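PDB 7KFL: myosin-17 from Arabidopsis thaliana, which probably acts as a class XI actin-based motor that carries cargo in plant cells, the crystallised part being its cargo-binding globular tail. Local coordinates for residues N173-I178 against S221-Y225; Y167-R171 against K241-I246; L182-I186 against F249-L254. All coordinates share one frame. Residues are numbered along the deposited sequence.

Contact 1 (N173-I178 against S221-Y225)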
loop_
_atom_site.group_PDB
_atom_site.type_symbol
_atom_site.label_atom_id
_atom_site.label_comp_id
_atom_site.label_asym_id
_atom_site.label_seq_id
_atom_site.Cartn_x
_atom_site.Cartn_y
_atom_site.Cartn_z
ATOM N N ASN A 173 3.504 6.788 -5.185
ATOM C CA ASN A 173 4.355 6.729 -6.409
ATOM C C ASN A 173 3.890 5.582 -7.318
ATOM O O ASN A 173 3.825 5.792 -8.549
ATOM C CB ASN A 173 5.844 6.551 -6.089
ATOM C CG ASN A 173 6.538 7.830 -5.672
ATOM O OD1 ASN A 173 5.928 8.895 -5.622
ATOM N ND2 ASN A 173 7.821 7.733 -5.361
ATOM N N LEU A 174 3.596 4.415 -6.733
ATOM C CA LEU A 174 3.094 3.214 -7.454
ATOM C C LEU A 174 1.692 3.500 -8.011
ATOM O O LEU A 174 1.447 3.133 -9.176
ATOM C CB LEU A 174 3.103 2.013 -6.499
ATOM C CG LEU A 174 2.555 0.695 -7.046
ATOM C CD1 LEU A 174 3.116 0.376 -8.423
ATOM C CD2 LEU A 174 2.854 -0.444 -6.084
ATOM N N LYS A 175 0.821 4.141 -7.218
ATOM C CA LYS A 175 -0.545 4.577 -7.630
ATOM C C LYS A 175 -0.449 5.465 -8.879
ATOM O O LYS A 175 -1.235 5.244 -9.815
ATOM C CB LYS A 175 -1.262 5.337 -6.508
ATOM C CG LYS A 175 -1.872 4.473 -5.409
ATOM C CD LYS A 175 -2.833 5.221 -4.499
ATOM C CE LYS A 175 -3.286 4.400 -3.306
ATOM N NZ LYS A 175 -4.242 5.139 -2.444
ATOM N N LYS A 176 0.480 6.426 -8.886
ATOM C CA LYS A 176 0.680 7.412 -9.985
ATOM C C LYS A 176 1.165 6.697 -11.254
ATOM O O LYS A 176 0.857 7.190 -12.359
ATOM C CB LYS A 176 1.681 8.484 -9.544
ATOM C CG LYS A 176 2.036 9.540 -10.584
ATOM C CD LYS A 176 3.378 10.195 -10.320
ATOM C CE LYS A 176 3.350 11.706 -10.428
ATOM N NZ LYS A 176 4.500 12.324 -9.723
ATOM N N GLU A 177 1.906 5.596 -11.104
ATOM C CA GLU A 177 2.522 4.848 -12.234
ATOM C C GLU A 177 1.465 3.976 -12.926
ATOM O O GLU A 177 1.496 3.914 -14.172
ATOM C CB GLU A 177 3.698 4.003 -11.742
ATOM C CG GLU A 177 4.628 3.566 -12.860
ATOM C CD GLU A 177 5.861 2.808 -12.401
ATOM O OE1 GLU A 177 6.665 3.390 -11.639
ATOM O OE2 GLU A 177 6.006 1.631 -12.796
ATOM N N ILE A 178 0.576 3.329 -12.161
ATOM C CA ILE A 178 -0.444 2.371 -12.695
ATOM C C ILE A 178 -1.773 3.095 -12.946
ATOM O O ILE A 178 -2.686 2.441 -13.487
ATOM C CB ILE A 178 -0.625 1.143 -11.775
ATOM C CG1 ILE A 178 -1.333 1.484 -10.462
ATOM C CG2 ILE A 178 0.712 0.452 -11.541
ATOM C CD1 ILE A 178 -1.561 0.291 -9.562
ATOM N N SER A 221 4.886 -3.224 -13.350
ATOM C CA SER A 221 5.035 -2.118 -12.365
ATOM C C SER A 221 4.897 -2.666 -10.939
ATOM O O SER A 221 5.697 -2.261 -10.084
ATOM C CB SER A 221 4.056 -1.003 -12.635
ATOM O OG SER A 221 4.375 -0.332 -13.847
ATOM N N LEU A 222 3.937 -3.564 -10.696
ATOM C CA LEU A 222 3.758 -4.221 -9.372
ATOM C C LEU A 222 5.051 -4.955 -8.997
ATOM O O LEU A 222 5.515 -4.771 -7.860
ATOM C CB LEU A 222 2.570 -5.191 -9.416
ATOM C CG LEU A 222 1.183 -4.564 -9.560
ATOM C CD1 LEU A 222 0.109 -5.640 -9.586
ATOM C CD2 LEU A 222 0.900 -3.573 -8.441
ATOM N N ASN A 223 5.613 -5.732 -9.931
ATOM C CA ASN A 223 6.816 -6.587 -9.724
ATOM C C ASN A 223 8.056 -5.712 -9.492
ATOM O O ASN A 223 8.885 -6.095 -8.645
ATOM C CB ASN A 223 7.046 -7.555 -10.892
ATOM C CG ASN A 223 6.286 -8.858 -10.759
ATOM O OD1 ASN A 223 5.942 -9.279 -9.657
ATOM N ND2 ASN A 223 6.036 -9.522 -11.876
ATOM N N SER A 224 8.189 -4.597 -10.218
ATOM C CA SER A 224 9.296 -3.616 -10.055
ATOM C C SER A 224 9.389 -3.194 -8.585
ATOM O O SER A 224 10.475 -3.348 -7.987
ATOM C CB SER A 224 9.110 -2.415 -10.940
ATOM O OG SER A 224 8.970 -2.806 -12.294
ATOM N N TYR A 225 8.281 -2.698 -8.028
ATOM C CA TYR A 225 8.191 -2.174 -6.640
ATOM C C TYR A 225 8.383 -3.332 -5.655
ATOM O O TYR A 225 9.088 -3.137 -4.648
ATOM C CB TYR A 225 6.885 -1.403 -6.431
ATOM C CG TYR A 225 6.872 -0.033 -7.063
ATOM C CD1 TYR A 225 6.783 0.115 -8.437
ATOM C CD2 TYR A 225 6.969 1.118 -6.298
ATOM C CE1 TYR A 225 6.774 1.364 -9.035
ATOM C CE2 TYR A 225 6.965 2.377 -6.880
ATOM C CZ TYR A 225 6.865 2.501 -8.256
ATOM O OH TYR A 225 6.860 3.728 -8.851
#
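Y225, with more surface covered than any other residue here, reaches across between helices 150-186 and 205-231, two long helices of the cargo-binding globular tail, and meets both L174 and E177. Segments 173-178 and 221-225 run nearly antiparallel, at 158° with axes 10.7 Å apart. A tyrosine suits this place because its ring is apolar and its tip is polar. L174 CD1 lies over one ring face, 3.9 Å from the centroid and 21° off the normal, a CH-pi contact, while the hydroxyl OH of Y225 donates a 2.8 Å hydrogen bond to OE1 of E177. The glutamate's other oxygen, OE2, accepts a 2.8 Å bond from OG of S221. S221 and Y225 are one helical turn apart, so a single carboxylate can serve both hydroxyls, and the extended chi1 and chi2 (both t) of E177 carry it over to them. S221 is small enough for I178 to pack against it, I178 CG2 to S221 CB 3.8 Å. Across the interface L174 also meets L222, CD2 to L222 CD2 at 4.4 Å. Beyond the pair, N71 also bonds the Y225 hydroxyl, I246 of helix 236-260 packs on L174 and I178, and helix 267-287 covers L222.

Contact 2 (Y167-R171 against K241-I246)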
loop_
_atom_site.group_PDB
_atom_site.type_symbol
_atom_site.label_atom_id
_atom_site.label_comp_id
_atom_site.label_asym_id
_atom_site.label_seq_id
_atom_site.Cartn_x
_atom_site.Cartn_y
_atom_site.Cartn_z
ATOM N N TYR A 167 6.496 5.283 3.606
ATOM C CA TYR A 167 5.487 4.253 3.234
ATOM C C TYR A 167 4.458 4.866 2.277
ATOM O O TYR A 167 4.171 4.260 1.229
ATOM C CB TYR A 167 4.773 3.700 4.468
ATOM C CG TYR A 167 3.567 2.853 4.152
ATOM C CD1 TYR A 167 2.315 3.422 3.977
ATOM C CD2 TYR A 167 3.676 1.480 4.013
ATOM C CE1 TYR A 167 1.204 2.649 3.681
ATOM C CE2 TYR A 167 2.573 0.691 3.723
ATOM C CZ TYR A 167 1.333 1.278 3.553
ATOM O OH TYR A 167 0.252 0.500 3.257
ATOM N N GLY A 168 3.911 6.025 2.654
ATOM C CA GLY A 168 2.896 6.765 1.880
ATOM C C GLY A 168 3.394 7.144 0.497
ATOM O O GLY A 168 2.597 7.047 -0.450
ATOM N N MET A 169 4.662 7.555 0.381
ATOM C CA MET A 169 5.274 8.061 -0.882
ATOM C C MET A 169 5.536 6.899 -1.848
ATOM O O MET A 169 5.267 7.073 -3.052
ATOM C CB MET A 169 6.581 8.811 -0.603
ATOM C CG MET A 169 6.352 10.239 -0.148
ATOM S SD MET A 169 7.733 10.898 0.811
ATOM C CE MET A 169 8.816 11.454 -0.504
ATOM N N ILE A 170 6.042 5.767 -1.347
ATOM C CA ILE A 170 6.237 4.518 -2.144
ATOM C C ILE A 170 4.878 4.116 -2.735
ATOM O O ILE A 170 4.787 3.976 -3.973
ATOM C CB ILE A 170 6.864 3.390 -1.294
ATOM C CG1 ILE A 170 8.328 3.687 -0.958
ATOM C CG2 ILE A 170 6.716 2.038 -1.979
ATOM C CD1 ILE A 170 8.928 2.773 0.094
ATOM N N ARG A 171 3.868 3.956 -1.876
ATOM C CA ARG A 171 2.487 3.551 -2.255
ATOM C C ARG A 171 1.921 4.532 -3.288
ATOM O O ARG A 171 1.411 4.067 -4.320
ATOM C CB ARG A 171 1.593 3.488 -1.012
ATOM C CG ARG A 171 0.119 3.240 -1.305
ATOM C CD ARG A 171 -0.747 3.587 -0.111
ATOM N NE ARG A 171 -0.739 5.019 0.162
ATOM C CZ ARG A 171 -1.205 5.590 1.267
ATOM N NH1 ARG A 171 -1.734 4.856 2.234
ATOM N NH2 ARG A 171 -1.138 6.903 1.401
ATOM N N LYS A 241 0.993 -4.652 3.317
ATOM C CA LYS A 241 0.112 -3.462 3.465
ATOM C C LYS A 241 0.069 -2.701 2.136
ATOM O O LYS A 241 -1.044 -2.495 1.624
ATOM C CB LYS A 241 0.587 -2.527 4.582
ATOM C CG LYS A 241 0.647 -3.127 5.982
ATOM C CD LYS A 241 -0.477 -4.083 6.321
ATOM C CE LYS A 241 -0.403 -4.567 7.754
ATOM N NZ LYS A 241 -1.618 -5.313 8.160
ATOM N N VAL A 242 1.237 -2.332 1.597
ATOM C CA VAL A 242 1.375 -1.473 0.380
ATOM C C VAL A 242 0.480 -2.043 -0.726
ATOM O O VAL A 242 -0.382 -1.301 -1.234
ATOM C CB VAL A 242 2.836 -1.359 -0.103
ATOM C CG1 VAL A 242 2.946 -0.541 -1.382
ATOM C CG2 VAL A 242 3.751 -0.772 0.958
ATOM N N PHE A 243 0.673 -3.318 -1.074
ATOM C CA PHE A 243 0.020 -3.970 -2.241
ATOM C C PHE A 243 -1.478 -4.150 -1.966
ATOM O O PHE A 243 -2.268 -3.946 -2.912
ATOM C CB PHE A 243 0.749 -5.264 -2.612
ATOM C CG PHE A 243 2.059 -5.023 -3.319
ATOM C CD1 PHE A 243 2.081 -4.419 -4.568
ATOM C CD2 PHE A 243 3.266 -5.373 -2.734
ATOM C CE1 PHE A 243 3.280 -4.175 -5.219
ATOM C CE2 PHE A 243 4.464 -5.131 -3.388
ATOM C CZ PHE A 243 4.468 -4.535 -4.630
ATOM N N THR A 244 -1.856 -4.479 -0.725
ATOM C CA THR A 244 -3.275 -4.579 -0.279
ATOM C C THR A 244 -3.960 -3.222 -0.488
ATOM O O THR A 244 -5.080 -3.210 -1.020
ATOM C CB THR A 244 -3.387 -5.054 1.175
ATOM O OG1 THR A 244 -2.727 -6.315 1.285
ATOM C CG2 THR A 244 -4.820 -5.199 1.639
ATOM N N GLN A 245 -3.298 -2.127 -0.102
ATOM C CA GLN A 245 -3.808 -0.738 -0.271
ATOM C C GLN A 245 -3.837 -0.363 -1.760
ATOM O O GLN A 245 -4.710 0.436 -2.143
ATOM C CB GLN A 245 -2.966 0.253 0.538
ATOM C CG GLN A 245 -3.178 0.139 2.042
ATOM C CD GLN A 245 -2.809 1.399 2.789
ATOM O OE1 GLN A 245 -1.888 2.124 2.415
ATOM N NE2 GLN A 245 -3.527 1.666 3.869
ATOM N N ILE A 246 -2.924 -0.911 -2.568
ATOM C CA ILE A 246 -2.818 -0.621 -4.031
ATOM C C ILE A 246 -3.917 -1.382 -4.787
ATOM O O ILE A 246 -4.484 -0.800 -5.731
ATOM C CB ILE A 246 -1.406 -0.955 -4.553
ATOM C CG1 ILE A 246 -0.375 0.057 -4.049
ATOM C CG2 ILE A 246 -1.388 -1.059 -6.072
ATOM C CD1 ILE A 246 -0.405 1.384 -4.776
#
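This is a buried helix crossing with a polar centre, near the middle of the globular tail, where segment 167-171 of helix 150-186 passes segment 241-246 of helix 236-260, within the DIL domain, at 48° with axes 10.3 Å apart. Y167 and R171, one turn apart, converge on the side-chain amide oxygen of Q245: R171 NH1 donates a 2.7 Å hydrogen bond to Q245 OE1, and Y167 OH a weak one of 2.8 Å to the same OE1. Glutamine suits the spot because its oxygen accepts from both while its nitrogen donates to the backbone of S383. The long arginine can reach this oxygen while its NH2 bonds weakly to S382 O. Beside the cluster, the compact V242 brings CG2 to 3.3 Å from Y167 CE2 and CG1 to 4.2 Å from R171 CA, and I246 CD1 lies 4.0 Å from R171 CG. Around the contact, F386 meets the Y167 ring edge-to-face, helix 71-89 packs on Y167 and I170, and L222 of helix 205-231 touches I246.

Contact 3 (L182-I186 against F249-L254)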
loop_
_atom_site.group_PDB
_atom_site.type_symbol
_atom_site.label_atom_id
_atom_site.label_comp_id
_atom_site.label_asym_id
_atom_site.label_seq_id
_atom_site.Cartn_x
_atom_site.Cartn_y
_atom_site.Cartn_z
ATOM N N LEU A 182 -4.538 1.900 -15.926
ATOM C CA LEU A 182 -5.977 1.693 -15.607
ATOM C C LEU A 182 -6.803 2.672 -16.451
ATOM O O LEU A 182 -7.859 2.262 -16.975
ATOM C CB LEU A 182 -6.199 1.897 -14.105
ATOM C CG LEU A 182 -5.520 0.870 -13.198
ATOM C CD1 LEU A 182 -5.521 1.334 -11.750
ATOM C CD2 LEU A 182 -6.185 -0.492 -13.320
ATOM N N GLY A 183 -6.312 3.907 -16.607
ATOM C CA GLY A 183 -6.864 4.921 -17.526
ATOM C C GLY A 183 -7.090 4.356 -18.919
ATOM O O GLY A 183 -8.139 4.664 -19.513
ATOM N N LEU A 184 -6.145 3.552 -19.422
ATOM C CA LEU A 184 -6.206 2.934 -20.776
ATOM C C LEU A 184 -7.080 1.671 -20.738
ATOM O O LEU A 184 -7.764 1.412 -21.745
ATOM C CB LEU A 184 -4.786 2.624 -21.269
ATOM C CG LEU A 184 -3.894 3.837 -21.541
ATOM C CD1 LEU A 184 -2.462 3.405 -21.807
ATOM C CD2 LEU A 184 -4.414 4.664 -22.707
ATOM N N CYS A 185 -7.062 0.917 -19.632
ATOM C CA CYS A 185 -7.944 -0.264 -19.401
ATOM C C CYS A 185 -9.417 0.162 -19.470
ATOM O O CYS A 185 -10.209 -0.567 -20.086
ATOM C CB CYS A 185 -7.676 -0.932 -18.055
ATOM S SG CYS A 185 -6.177 -1.950 -18.020
ATOM N N ILE A 186 -9.759 1.301 -18.861
ATOM C CA ILE A 186 -11.157 1.820 -18.738
ATOM C C ILE A 186 -11.591 2.451 -20.071
ATOM O O ILE A 186 -12.813 2.523 -20.313
ATOM C CB ILE A 186 -11.263 2.796 -17.545
ATOM C CG1 ILE A 186 -10.986 2.080 -16.220
ATOM C CG2 ILE A 186 -12.611 3.503 -17.516
ATOM C CD1 ILE A 186 -10.699 3.006 -15.057
ATOM N N PHE A 249 -7.065 0.385 -4.427
ATOM C CA PHE A 249 -7.087 1.467 -5.448
ATOM C C PHE A 249 -7.562 0.907 -6.797
ATOM O O PHE A 249 -8.434 1.531 -7.433
ATOM C CB PHE A 249 -5.706 2.124 -5.545
ATOM C CG PHE A 249 -5.507 3.034 -6.729
ATOM C CD1 PHE A 249 -6.034 4.317 -6.734
ATOM C CD2 PHE A 249 -4.776 2.615 -7.829
ATOM C CE1 PHE A 249 -5.842 5.158 -7.820
ATOM C CE2 PHE A 249 -4.586 3.458 -8.915
ATOM C CZ PHE A 249 -5.118 4.727 -8.908
ATOM N N ILE A 250 -7.008 -0.230 -7.226
ATOM C CA ILE A 250 -7.362 -0.897 -8.517
ATOM C C ILE A 250 -8.851 -1.259 -8.487
ATOM O O ILE A 250 -9.561 -0.931 -9.459
ATOM C CB ILE A 250 -6.466 -2.126 -8.776
ATOM C CG1 ILE A 250 -5.059 -1.702 -9.206
ATOM C CG2 ILE A 250 -7.102 -3.067 -9.792
ATOM C CD1 ILE A 250 -4.028 -2.804 -9.121
ATOM N N ASN A 251 -9.293 -1.907 -7.407
ATOM C CA ASN A 251 -10.697 -2.349 -7.196
ATOM C C ASN A 251 -11.644 -1.158 -7.376
ATOM O O ASN A 251 -12.694 -1.333 -8.014
ATOM C CB ASN A 251 -10.893 -2.960 -5.808
ATOM C CG ASN A 251 -12.326 -3.374 -5.568
ATOM O OD1 ASN A 251 -12.808 -4.330 -6.169
ATOM N ND2 ASN A 251 -13.015 -2.650 -4.702
ATOM N N VAL A 252 -11.272 -0.005 -6.813
ATOM C CA VAL A 252 -12.066 1.258 -6.810
ATOM C C VAL A 252 -12.166 1.789 -8.244
ATOM O O VAL A 252 -13.292 2.043 -8.696
ATOM C CB VAL A 252 -11.434 2.293 -5.857
ATOM C CG1 VAL A 252 -11.957 3.703 -6.090
ATOM C CG2 VAL A 252 -11.625 1.885 -4.406
ATOM N N GLN A 253 -11.028 1.949 -8.924
ATOM C CA GLN A 253 -10.935 2.560 -10.278
ATOM C C GLN A 253 -11.781 1.759 -11.277
ATOM O O GLN A 253 -12.511 2.390 -12.065
ATOM C CB GLN A 253 -9.473 2.635 -10.724
ATOM C CG GLN A 253 -8.649 3.636 -9.928
ATOM C CD GLN A 253 -9.173 5.041 -10.087
ATOM O OE1 GLN A 253 -9.434 5.504 -11.195
ATOM N NE2 GLN A 253 -9.341 5.734 -8.973
ATOM N N LEU A 254 -11.690 0.425 -11.233
ATOM C CA LEU A 254 -12.370 -0.488 -12.189
ATOM C C LEU A 254 -13.861 -0.587 -11.859
ATOM O O LEU A 254 -14.675 -0.508 -12.800
ATOM C CB LEU A 254 -11.708 -1.869 -12.143
ATOM C CG LEU A 254 -10.266 -1.928 -12.647
ATOM C CD1 LEU A 254 -9.707 -3.337 -12.508
ATOM C CD2 LEU A 254 -10.166 -1.451 -14.089
#
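L182 has an m, t side chain whose CA-to-CB bond points at the facing helix, and it drives in as a knob among F249, I250, Q253 and L254. CD1 faces F249, 3.7 Å from F249 CE2, and CD2 faces L254, 4.2 Å from L254 CD2, with I250 near both: L182 CD1 is 4.0 Å from I250 CG1. A branched leucine fills such a hole well because it can touch several walls at once. F249 forms its wall through a t chi1, which brings the ring nearer than its sideways CA-to-CB bond would suggest. These are helices 150-186 and 236-260 of the mainly helical globular tail, segment 249-254 lying within the DIL domain; the axes of the two segments stand 31° apart in direction and 10.8 Å in distance. One turn after the knob, I186, also m, t, sets CD1 3.6 Å from Q253 O and CG1 4.2 Å from L254 CD2. L254, m, t as well, brings its end nearer than its sideways CA-to-CB bond suggests; large apolar side chains suit these walls, which face apolar partners. Q253 is curled, with chi1 and chi2 both m, and offers L182 its aliphatic CB, 4.3 Å from L182 CD1. W215 of helix 205-231 packs on L254 from outside the pair.

Overall arrangement
All three contacts share helix 150-186 and lie progressively farther from the chain centre, contact 2 with its centre about 2 Å away, contact 1 about 10 Å and contact 3 about 16 Å, yet all are buried and none is a surface contact. Contacts 2 and 3 join the same two helices, their centres about 16 Å apart, while contact 1 brings in helix 205-231, which precedes helix 236-260 in the chain. I246 links contacts 2 and 1, as I178 links contacts 1 and 3. The most central contact has a polar cluster, one bond of it weak, beside apolar packing; contact 1 mixes hydroxyl–carboxylate bonds with apolar packing, and the most distant, contact 3, is held by apolar packing.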